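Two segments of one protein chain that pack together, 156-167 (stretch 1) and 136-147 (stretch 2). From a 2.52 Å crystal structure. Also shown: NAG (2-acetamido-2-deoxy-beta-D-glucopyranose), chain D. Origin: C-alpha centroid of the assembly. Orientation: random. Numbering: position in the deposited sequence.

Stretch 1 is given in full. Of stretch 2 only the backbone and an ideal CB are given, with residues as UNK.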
ATOM      1  N   ALA B 156      24.503  -0.277  20.689  1.00 48.86           N
ATOM      2  CA  ALA B 156      23.091  -0.093  20.993  1.00 43.32           C
ATOM      3  C   ALA B 156      22.248  -1.256  20.469  1.00 50.46           C
ATOM      4  O   ALA B 156      22.654  -2.015  19.584  1.00 48.77           O
ATOM      5  CB  ALA B 156      22.583   1.221  20.403  1.00 22.76           C
ATOM      6  N   SER B 157      21.051  -1.378  21.034  1.00 60.16           N
ATOM      7  CA  SER B 157      20.099  -2.416  20.665  1.00 65.33           C
ATOM      8  C   SER B 157      19.138  -1.860  19.622  1.00 57.57           C
ATOM      9  O   SER B 157      18.463  -0.855  19.869  1.00 64.73           O
ATOM     10  CB  SER B 157      19.340  -2.911  21.896  1.00 75.44           C
ATOM     11  OG  SER B 157      18.768  -4.188  21.675  1.00 82.35           O
ATOM     12  N   VAL B 158      19.070  -2.515  18.467  1.00 41.81           N
ATOM     13  CA  VAL B 158      18.259  -2.055  17.345  1.00 34.16           C
ATOM     14  C   VAL B 158      16.940  -2.814  17.359  1.00 35.55           C
ATOM     15  O   VAL B 158      16.925  -4.049  17.296  1.00 42.49           O
ATOM     16  CB  VAL B 158      18.993  -2.247  16.010  1.00 19.19           C
ATOM     17  CG1 VAL B 158      18.193  -1.632  14.879  1.00 18.08           C
ATOM     18  CG2 VAL B 158      20.383  -1.639  16.081  1.00 31.39           C
ATOM     19  N   LEU B 159      15.836  -2.078  17.434  1.00 32.07           N
ATOM     20  CA  LEU B 159      14.500  -2.652  17.483  1.00 33.18           C
ATOM     21  C   LEU B 159      13.805  -2.449  16.144  1.00 31.09           C
ATOM     22  O   LEU B 159      13.903  -1.375  15.541  1.00 32.03           O
ATOM     23  CB  LEU B 159      13.676  -2.011  18.602  1.00 34.50           C
ATOM     24  CG  LEU B 159      14.393  -1.827  19.941  1.00 27.47           C
ATOM     25  CD1 LEU B 159      13.719  -0.735  20.754  1.00 19.00           C
ATOM     26  CD2 LEU B 159      14.418  -3.132  20.717  1.00 32.92           C
ATOM     27  N   SER B 160      13.096  -3.476  15.684  1.00 30.44           N
ATOM     28  CA  SER B 160      12.440  -3.451  14.385  1.00 24.85           C
ATOM     29  C   SER B 160      10.938  -3.259  14.553  1.00 23.61           C
ATOM     30  O   SER B 160      10.306  -3.938  15.367  1.00 21.48           O
ATOM     31  CB  SER B 160      12.716  -4.738  13.605  1.00 31.29           C
ATOM     32  OG  SER B 160      14.058  -4.788  13.154  1.00 37.14           O
ATOM     33  N   LEU B 161      10.378  -2.332  13.780  1.00 29.60           N
ATOM     34  CA  LEU B 161       8.933  -2.151  13.656  1.00 24.45           C
ATOM     35  C   LEU B 161       8.588  -2.467  12.205  1.00 28.48           C
ATOM     36  O   LEU B 161       8.638  -1.589  11.339  1.00 26.06           O
ATOM     37  CB  LEU B 161       8.501  -0.740  14.045  1.00 20.44           C
ATOM     38  CG  LEU B 161       8.829  -0.268  15.461  1.00 13.58           C
ATOM     39  CD1 LEU B 161       9.861   0.847  15.424  1.00 13.23           C
ATOM     40  CD2 LEU B 161       7.568   0.191  16.166  1.00 13.42           C
ATOM     41  N   LYS B 162       8.243  -3.729  11.939  1.00 28.28           N
ATOM     42  CA  LYS B 162       7.966  -4.193  10.586  1.00 25.68           C
ATOM     43  C   LYS B 162       6.589  -3.774  10.083  1.00 26.52           C
ATOM     44  O   LYS B 162       6.049  -4.407   9.167  1.00 22.79           O
ATOM     45  CB  LYS B 162       8.121  -5.715  10.508  1.00 27.66           C
ATOM     46  CG  LYS B 162       9.514  -6.202  10.875  1.00 28.01           C
ATOM     47  CD  LYS B 162       9.676  -7.693  10.630  1.00 36.46           C
ATOM     48  CE  LYS B 162      11.017  -8.194  11.152  1.00 40.57           C
ATOM     49  NZ  LYS B 162      11.105  -8.084  12.635  1.00 42.97           N
ATOM     50  N   GLN B 163       6.021  -2.721  10.663  1.00 16.48           N
ATOM     51  CA  GLN B 163       4.769  -2.138  10.213  1.00 16.79           C
ATOM     52  C   GLN B 163       4.908  -0.625  10.287  1.00 18.72           C
ATOM     53  O   GLN B 163       5.955  -0.097  10.674  1.00 24.39           O
ATOM     54  CB  GLN B 163       3.587  -2.638  11.052  1.00 17.38           C
ATOM     55  CG  GLN B 163       3.720  -2.372  12.543  1.00 28.34           C
ATOM     56  CD  GLN B 163       4.558  -3.414  13.259  1.00 27.66           C
ATOM     57  OE1 GLN B 163       4.892  -4.454  12.694  1.00 32.03           O
ATOM     58  NE2 GLN B 163       4.902  -3.137  14.511  1.00 34.33           N
ATOM     59  N   ARG B 164       3.846   0.083   9.913  1.00 16.19           N
ATOM     60  CA  ARG B 164       3.830   1.543   9.974  1.00 15.61           C
ATOM     61  C   ARG B 164       3.237   1.944  11.319  1.00 27.48           C
ATOM     62  O   ARG B 164       2.016   1.984  11.487  1.00 29.76           O
ATOM     63  CB  ARG B 164       3.040   2.129   8.809  1.00 32.18           C
ATOM     64  CG  ARG B 164       3.375   3.582   8.498  1.00 35.96           C
ATOM     65  CD  ARG B 164       2.367   4.548   9.096  1.00 40.08           C
ATOM     66  NE  ARG B 164       2.668   5.930   8.733  1.00 40.26           N
ATOM     67  CZ  ARG B 164       2.260   6.517   7.611  1.00 38.36           C
ATOM     68  NH1 ARG B 164       1.528   5.843   6.736  1.00 38.64           N
ATOM     69  NH2 ARG B 164       2.584   7.779   7.363  1.00 37.77           N
ATOM     70  N   GLN B 165       4.107   2.233  12.286  1.00 26.20           N
ATOM     71  CA  GLN B 165       3.693   2.553  13.646  1.00 30.93           C
ATOM     72  C   GLN B 165       3.981   3.998  14.026  1.00 36.64           C
ATOM     73  O   GLN B 165       3.092   4.689  14.535  1.00 54.62           O
ATOM     74  CB  GLN B 165       4.384   1.598  14.634  1.00 34.63           C
ATOM     75  CG  GLN B 165       3.607   1.348  15.916  1.00 36.23           C
ATOM     76  CD  GLN B 165       4.115   0.137  16.681  1.00 35.58           C
ATOM     77  OE1 GLN B 165       4.142  -0.978  16.158  1.00 34.57           O
ATOM     78  NE2 GLN B 165       4.525   0.355  17.925  1.00 35.06           N
ATOM     79  N   GLN B 166       5.205   4.471  13.788  1.00 28.77           N
ATOM     80  CA  GLN B 166       5.608   5.849  14.084  1.00 23.54           C
ATOM     81  C   GLN B 166       5.517   6.165  15.575  1.00 26.66           C
ATOM     82  O   GLN B 166       5.232   7.301  15.964  1.00 29.12           O
ATOM     83  CB  GLN B 166       4.801   6.861  13.263  1.00 13.87           C
ATOM     84  CG  GLN B 166       5.217   6.921  11.802  1.00 13.91           C
ATOM     85  CD  GLN B 166       4.552   8.050  11.044  1.00 30.36           C
ATOM     86  OE1 GLN B 166       3.408   7.930  10.605  1.00 34.51           O
ATOM     87  NE2 GLN B 166       5.269   9.155  10.882  1.00 27.46           N
ATOM     88  N   TRP B 167       5.760   5.158  16.413  1.00 27.25           N
ATOM     89  CA  TRP B 167       5.919   5.312  17.855  1.00 13.06           C
ATOM     90  C   TRP B 167       6.354   3.974  18.434  1.00 13.62           C
ATOM     91  O   TRP B 167       6.055   2.920  17.867  1.00 19.05           O
ATOM     92  CB  TRP B 167       4.628   5.789  18.543  1.00 14.27           C
ATOM     93  CG  TRP B 167       3.453   4.872  18.367  1.00 15.44           C
ATOM     94  CD1 TRP B 167       2.462   4.985  17.440  1.00 14.43           C
ATOM     95  CD2 TRP B 167       3.143   3.711  19.147  1.00 18.17           C
ATOM     96  NE1 TRP B 167       1.556   3.963  17.586  1.00 26.39           N
ATOM     97  CE2 TRP B 167       1.951   3.167  18.628  1.00 14.61           C
ATOM     98  CE3 TRP B 167       3.758   3.076  20.230  1.00 18.51           C
ATOM     99  CZ2 TRP B 167       1.363   2.018  19.155  1.00 15.01           C
ATOM    100  CZ3 TRP B 167       3.172   1.936  20.751  1.00 16.36           C
ATOM    101  CH2 TRP B 167       1.988   1.419  20.214  1.00 19.28           C
ATOM    102  N   UNK B 136       4.573   4.135  -2.157  1.00 20.65           N
ATOM    103  CA  UNK B 136       5.235   3.252  -1.207  1.00 19.86           C
ATOM    104  C   UNK B 136       4.781   3.476   0.226  1.00 29.77           C
ATOM    105  O   UNK B 136       5.268   2.786   1.126  1.00 38.85           O
ATOM    106  CB  UNK B 136       6.751   3.438  -1.297  1.00 19.86           C
ATOM    107  N   UNK B 137       3.879   4.426   0.468  1.00 28.42           N
ATOM    108  CA  UNK B 137       3.496   4.751   1.840  1.00 19.44           C
ATOM    109  C   UNK B 137       2.943   3.567   2.629  1.00 21.58           C
ATOM    110  O   UNK B 137       3.286   3.450   3.818  1.00 26.84           O
ATOM    111  CB  UNK B 137       2.454   5.871   1.823  1.00 19.44           C
ATOM    112  N   UNK B 138       2.112   2.677   2.074  1.00 23.36           N
ATOM    113  CA  UNK B 138       1.615   1.557   2.892  1.00 26.73           C
ATOM    114  C   UNK B 138       2.689   0.557   3.287  1.00 30.06           C
ATOM    115  O   UNK B 138       2.465  -0.225   4.222  1.00 26.62           O
ATOM    116  CB  UNK B 138       0.509   0.819   2.136  1.00 26.73           C
ATOM    117  N   UNK B 139       3.842   0.558   2.620  1.00 28.00           N
ATOM    118  CA  UNK B 139       4.907  -0.399   2.892  1.00 20.80           C
ATOM    119  C   UNK B 139       5.974   0.159   3.827  1.00 29.91           C
ATOM    120  O   UNK B 139       7.110  -0.327   3.815  1.00 34.20           O
ATOM    121  CB  UNK B 139       5.555  -0.840   1.578  1.00 20.80           C
ATOM    122  N   UNK B 140       5.632   1.152   4.644  1.00 32.63           N
ATOM    123  CA  UNK B 140       6.621   1.774   5.513  1.00 24.82           C
ATOM    124  C   UNK B 140       7.086   0.809   6.594  1.00 15.73           C
ATOM    125  O   UNK B 140       6.310  -0.003   7.106  1.00 18.18           O
ATOM    126  CB  UNK B 140       6.048   3.042   6.150  1.00 24.82           C
ATOM    127  N   UNK B 141       8.366   0.905   6.938  1.00 15.19           N
ATOM    128  CA  UNK B 141       8.987   0.062   7.947  1.00 15.12           C
ATOM    129  C   UNK B 141       9.958   0.918   8.742  1.00 30.49           C
ATOM    130  O   UNK B 141      10.602   1.808   8.184  1.00 33.24           O
ATOM    131  CB  UNK B 141       9.695  -1.139   7.316  1.00 15.12           C
ATOM    132  N   UNK B 142      10.063   0.653  10.041  1.00 24.95           N
ATOM    133  CA  UNK B 142      10.870   1.485  10.919  1.00 13.67           C
ATOM    134  C   UNK B 142      11.821   0.636  11.745  1.00 27.18           C
ATOM    135  O   UNK B 142      11.486  -0.483  12.149  1.00 21.71           O
ATOM    136  CB  UNK B 142       9.975   2.322  11.835  1.00 13.67           C
ATOM    137  N   UNK B 143      13.011   1.183  11.990  1.00 27.40           N
ATOM    138  CA  UNK B 143      14.019   0.569  12.844  1.00 27.75           C
ATOM    139  C   UNK B 143      14.583   1.647  13.754  1.00 30.27           C
ATOM    140  O   UNK B 143      15.047   2.688  13.273  1.00 33.85           O
ATOM    141  CB  UNK B 143      15.125  -0.094  12.020  1.00 27.75           C
ATOM    142  N   UNK B 144      14.539   1.405  15.060  1.00 32.02           N
ATOM    143  CA  UNK B 144      15.080   2.325  16.048  1.00 21.70           C
ATOM    144  C   UNK B 144      16.170   1.633  16.855  1.00 15.43           C
ATOM    145  O   UNK B 144      16.176   0.405  16.995  1.00 29.97           O
ATOM    146  CB  UNK B 144      13.975   2.845  16.969  1.00 21.70           C
ATOM    147  N   UNK B 145      17.099   2.426  17.385  1.00 16.01           N
ATOM    148  CA  UNK B 145      18.145   1.901  18.251  1.00 17.13           C
ATOM    149  C   UNK B 145      18.250   2.749  19.510  1.00 33.22           C
ATOM    150  O   UNK B 145      18.311   3.981  19.436  1.00 39.54           O
ATOM    151  CB  UNK B 145      19.487   1.859  17.518  1.00 17.13           C
ATOM    152  N   UNK B 146      18.266   2.080  20.658  1.00 27.33           N
ATOM    153  CA  UNK B 146      18.332   2.715  21.968  1.00 18.24           C
ATOM    154  C   UNK B 146      19.712   2.480  22.564  1.00 26.33           C
ATOM    155  O   UNK B 146      20.162   1.334  22.656  1.00 28.22           O
ATOM    156  CB  UNK B 146      17.239   2.180  22.896  1.00 18.24           C
ATOM    157  N   UNK B 147      20.383   3.556  22.968  1.00 22.29           N
ATOM    158  CA  UNK B 147      21.704   3.446  23.561  1.00 22.68           C
ATOM    159  C   UNK B 147      21.747   4.176  24.893  1.00 30.98           C
ATOM    160  O   UNK B 147      21.011   5.139  25.121  1.00 41.38           O
ATOM    161  CB  UNK B 147      22.769   4.000  22.613  1.00 22.68           C
TER
HETATM  162  C1  NAG D   1       2.211   5.832  22.150  1.00 31.59           C
HETATM  163  C2  NAG D   1       0.996   4.965  22.499  1.00 26.21           C
HETATM  164  C3  NAG D   1       0.106   4.756  21.268  1.00 32.12           C
HETATM  165  C4  NAG D   1      -0.227   6.083  20.596  1.00 35.08           C
HETATM  166  C5  NAG D   1       1.053   6.874  20.339  1.00 35.84           C
HETATM  167  C6  NAG D   1       0.802   8.256  19.782  1.00 39.51           C
HETATM  168  C7  NAG D   1       0.706   3.004  23.954  1.00 45.10           C
HETATM  169  C8  NAG D   1       1.288   1.697  24.402  1.00 47.84           C
HETATM  170  N2  NAG D   1       1.414   3.682  23.045  1.00 33.92           N
HETATM  171  O3  NAG D   1      -1.092   4.102  21.671  1.00 37.72           O
HETATM  172  O4  NAG D   1      -0.871   5.848  19.346  1.00 42.48           O
HETATM  173  O5  NAG D   1       1.775   7.050  21.565  1.00 35.99           O
HETATM  174  O6  NAG D   1       0.038   9.054  20.674  1.00 41.51           O
HETATM  175  O7  NAG D   1      -0.359   3.426  24.396  1.00 51.28           O

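Stretch 2 enters through a short turn and then runs antiparallel to strand 157-161, so most of its positions alternate between two faces of a sheet. At 136 the ideal CB has nothing of stretch 1 within 5.5 Å, and the backbone leaves the choice open; the residue is Ile136. Position 137 is more telling. Its CB points sideways, 5.0 Å from Arg164 NH1, so an acidic or amide side chain could reach the guanidinium. Glu137 does: Arg164 NH1 donates to Glu137 OE2 at 3.0 Å in a nearly linear salt bridge at the guanidinium edge. Positions 138 and 139 turn away from stretch 1. A phi of -67° at 138 would admit proline, among many others; they are Pro138 and Tyr139.

At 140 the CB points toward stretch 1, 3.6 Å from Arg164 CG, where a medium aliphatic side chain could pack on the arginine. Leu140 lays CD1 over one face of the guanidinium, 3.6 Å from Arg164 CZ. Position 141 starts sideways, near the backbone of 161-163; a long, flexible chain suits it, and Lys162 makes an acid plausible. Glu141 runs alongside, its CG 3.6 Å from Lys162 CA, though no salt bridge to that lysine forms.

Position 142 shares a face with Leu161, whose CD1 lies 3.9 Å from the ideal CB, and the loop 163-166 curls past beyond it. A large apolar or aromatic group would suit. Phe142 fills the space: Gln163 O and Arg164 CG lie at the ring edge, and Gln166 CG approaches Phe142 CZ to 3.6 Å. Its backbone pairs with Leu161 in both directions, Phe142 N to Leu161 O at 3.0 Å and Leu161 N to Phe142 O at 2.7 Å.

The other face, with Val158 and Ser160, receives 143. A polar or beta-branched residue would fit; Glu143 places OE2 3.4 Å from Ser160 OG and OE1 3.7 Å from Val158 CG1. At 144, between Leu159 and Leu161 on their face, small or aliphatic residues are plausible. Ala144 contributes mainly backbone, accepting from Leu159 N through its O at 2.5 Å.

Position 145 returns to the Val158 face, its ideal CB 3.9 Å from Val158 CG2, favoring an aliphatic stem. Arg145 supplies one, while its end leads away. At 146, beside Ser157 and Leu159, a long chain could fold back; Arg146 brings NH2 to 3.8 Å from Ser157 CB. Finally, the ideal CB of 147 lies 3.6 Å from Ala156 CB, tolerating many residues; Arg147 touches it through CB and extends away.

Stretch 2, residues 136-147: IEPYLEFEARRR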
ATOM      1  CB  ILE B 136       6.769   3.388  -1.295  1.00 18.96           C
ATOM      2  CG1 ILE B 136       7.188   4.821  -0.964  1.00 18.06           C
ATOM      3  CG2 ILE B 136       7.259   2.995  -2.676  1.00 19.80           C
ATOM      4  CD1 ILE B 136       8.640   4.960  -0.587  1.00 33.00           C
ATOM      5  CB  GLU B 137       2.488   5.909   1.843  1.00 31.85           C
ATOM      6  CG  GLU B 137       2.285   6.517   3.220  1.00 44.73           C
ATOM      7  CD  GLU B 137       1.013   7.331   3.322  1.00 58.78           C
ATOM      8  OE1 GLU B 137       0.720   8.115   2.396  1.00 61.95           O
ATOM      9  OE2 GLU B 137       0.292   7.178   4.329  1.00 63.21           O
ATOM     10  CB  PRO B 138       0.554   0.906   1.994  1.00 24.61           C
ATOM     11  CG  PRO B 138       0.935   1.302   0.616  1.00 25.40           C
ATOM     12  CD  PRO B 138       1.466   2.694   0.749  1.00 22.54           C
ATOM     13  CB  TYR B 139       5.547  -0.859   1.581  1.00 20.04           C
ATOM     14  CG  TYR B 139       4.621  -1.661   0.698  1.00 21.78           C
ATOM     15  CD1 TYR B 139       4.491  -3.033   0.864  1.00 32.37           C
ATOM     16  CD2 TYR B 139       3.877  -1.047  -0.303  1.00 29.76           C
ATOM     17  CE1 TYR B 139       3.648  -3.772   0.060  1.00 36.19           C
ATOM     18  CE2 TYR B 139       3.028  -1.780  -1.114  1.00 32.98           C
ATOM     19  CZ  TYR B 139       2.919  -3.142  -0.927  1.00 36.21           C
ATOM     20  OH  TYR B 139       2.080  -3.883  -1.725  1.00 35.59           O
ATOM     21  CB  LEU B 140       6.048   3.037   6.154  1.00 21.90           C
ATOM     22  CG  LEU B 140       5.960   4.263   5.247  1.00 21.50           C
ATOM     23  CD1 LEU B 140       5.240   5.401   5.952  1.00 15.51           C
ATOM     24  CD2 LEU B 140       7.347   4.693   4.803  1.00 25.13           C
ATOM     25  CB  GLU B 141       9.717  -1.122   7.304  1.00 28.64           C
ATOM     26  CG  GLU B 141       9.885  -2.330   8.202  1.00 53.76           C
ATOM     27  CD  GLU B 141      10.353  -3.553   7.438  1.00 77.31           C
ATOM     28  OE1 GLU B 141      11.522  -3.569   6.996  1.00 85.74           O
ATOM     29  OE2 GLU B 141       9.546  -4.490   7.263  1.00 86.03           O
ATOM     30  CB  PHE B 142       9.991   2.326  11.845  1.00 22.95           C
ATOM     31  CG  PHE B 142       9.169   3.351  11.124  1.00 13.13           C
ATOM     32  CD1 PHE B 142       9.702   4.588  10.814  1.00 12.99           C
ATOM     33  CD2 PHE B 142       7.862   3.077  10.756  1.00 13.44           C
ATOM     34  CE1 PHE B 142       8.950   5.536  10.153  1.00 23.02           C
ATOM     35  CE2 PHE B 142       7.104   4.020  10.093  1.00 18.80           C
ATOM     36  CZ  PHE B 142       7.650   5.252   9.789  1.00 13.42           C
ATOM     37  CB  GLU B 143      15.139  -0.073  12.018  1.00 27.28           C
ATOM     38  CG  GLU B 143      15.242  -1.584  12.150  1.00 30.00           C
ATOM     39  CD  GLU B 143      16.509  -2.136  11.521  1.00 37.42           C
ATOM     40  OE1 GLU B 143      17.429  -1.340  11.240  1.00 38.80           O
ATOM     41  OE2 GLU B 143      16.583  -3.366  11.307  1.00 43.73           O
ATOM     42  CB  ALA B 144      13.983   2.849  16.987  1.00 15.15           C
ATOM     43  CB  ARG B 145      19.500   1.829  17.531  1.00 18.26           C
ATOM     44  CG  ARG B 145      20.030   3.131  16.953  1.00 18.44           C
ATOM     45  CD  ARG B 145      21.369   2.877  16.276  1.00 22.19           C
ATOM     46  NE  ARG B 145      21.963   4.081  15.705  1.00 29.24           N
ATOM     47  CZ  ARG B 145      23.131   4.099  15.069  1.00 32.88           C
ATOM     48  NH1 ARG B 145      23.823   2.978  14.924  1.00 34.74           N
ATOM     49  NH2 ARG B 145      23.607   5.234  14.578  1.00 35.68           N
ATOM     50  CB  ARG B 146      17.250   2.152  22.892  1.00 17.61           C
ATOM     51  CG  ARG B 146      17.299   2.672  24.317  1.00 38.37           C
ATOM     52  CD  ARG B 146      16.705   1.669  25.300  1.00 42.98           C
ATOM     53  NE  ARG B 146      17.618   0.561  25.574  1.00 52.11           N
ATOM     54  CZ  ARG B 146      17.502  -0.657  25.052  1.00 59.61           C
ATOM     55  NH1 ARG B 146      16.504  -0.939  24.226  1.00 57.65           N
ATOM     56  NH2 ARG B 146      18.384  -1.599  25.360  1.00 64.03           N
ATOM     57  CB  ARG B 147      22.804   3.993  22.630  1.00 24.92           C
ATOM     58  CG  ARG B 147      23.085   5.485  22.752  1.00 27.20           C
ATOM     59  CD  ARG B 147      24.411   5.834  22.089  1.00 25.92           C
ATOM     60  NE  ARG B 147      24.664   7.271  22.061  1.00 46.15           N
ATOM     61  CZ  ARG B 147      25.788   7.822  21.609  1.00 57.34           C
ATOM     62  NH1 ARG B 147      26.767   7.054  21.151  1.00 63.04           N
ATOM     63  NH2 ARG B 147      25.935   9.140  21.617  1.00 59.53           N
TER
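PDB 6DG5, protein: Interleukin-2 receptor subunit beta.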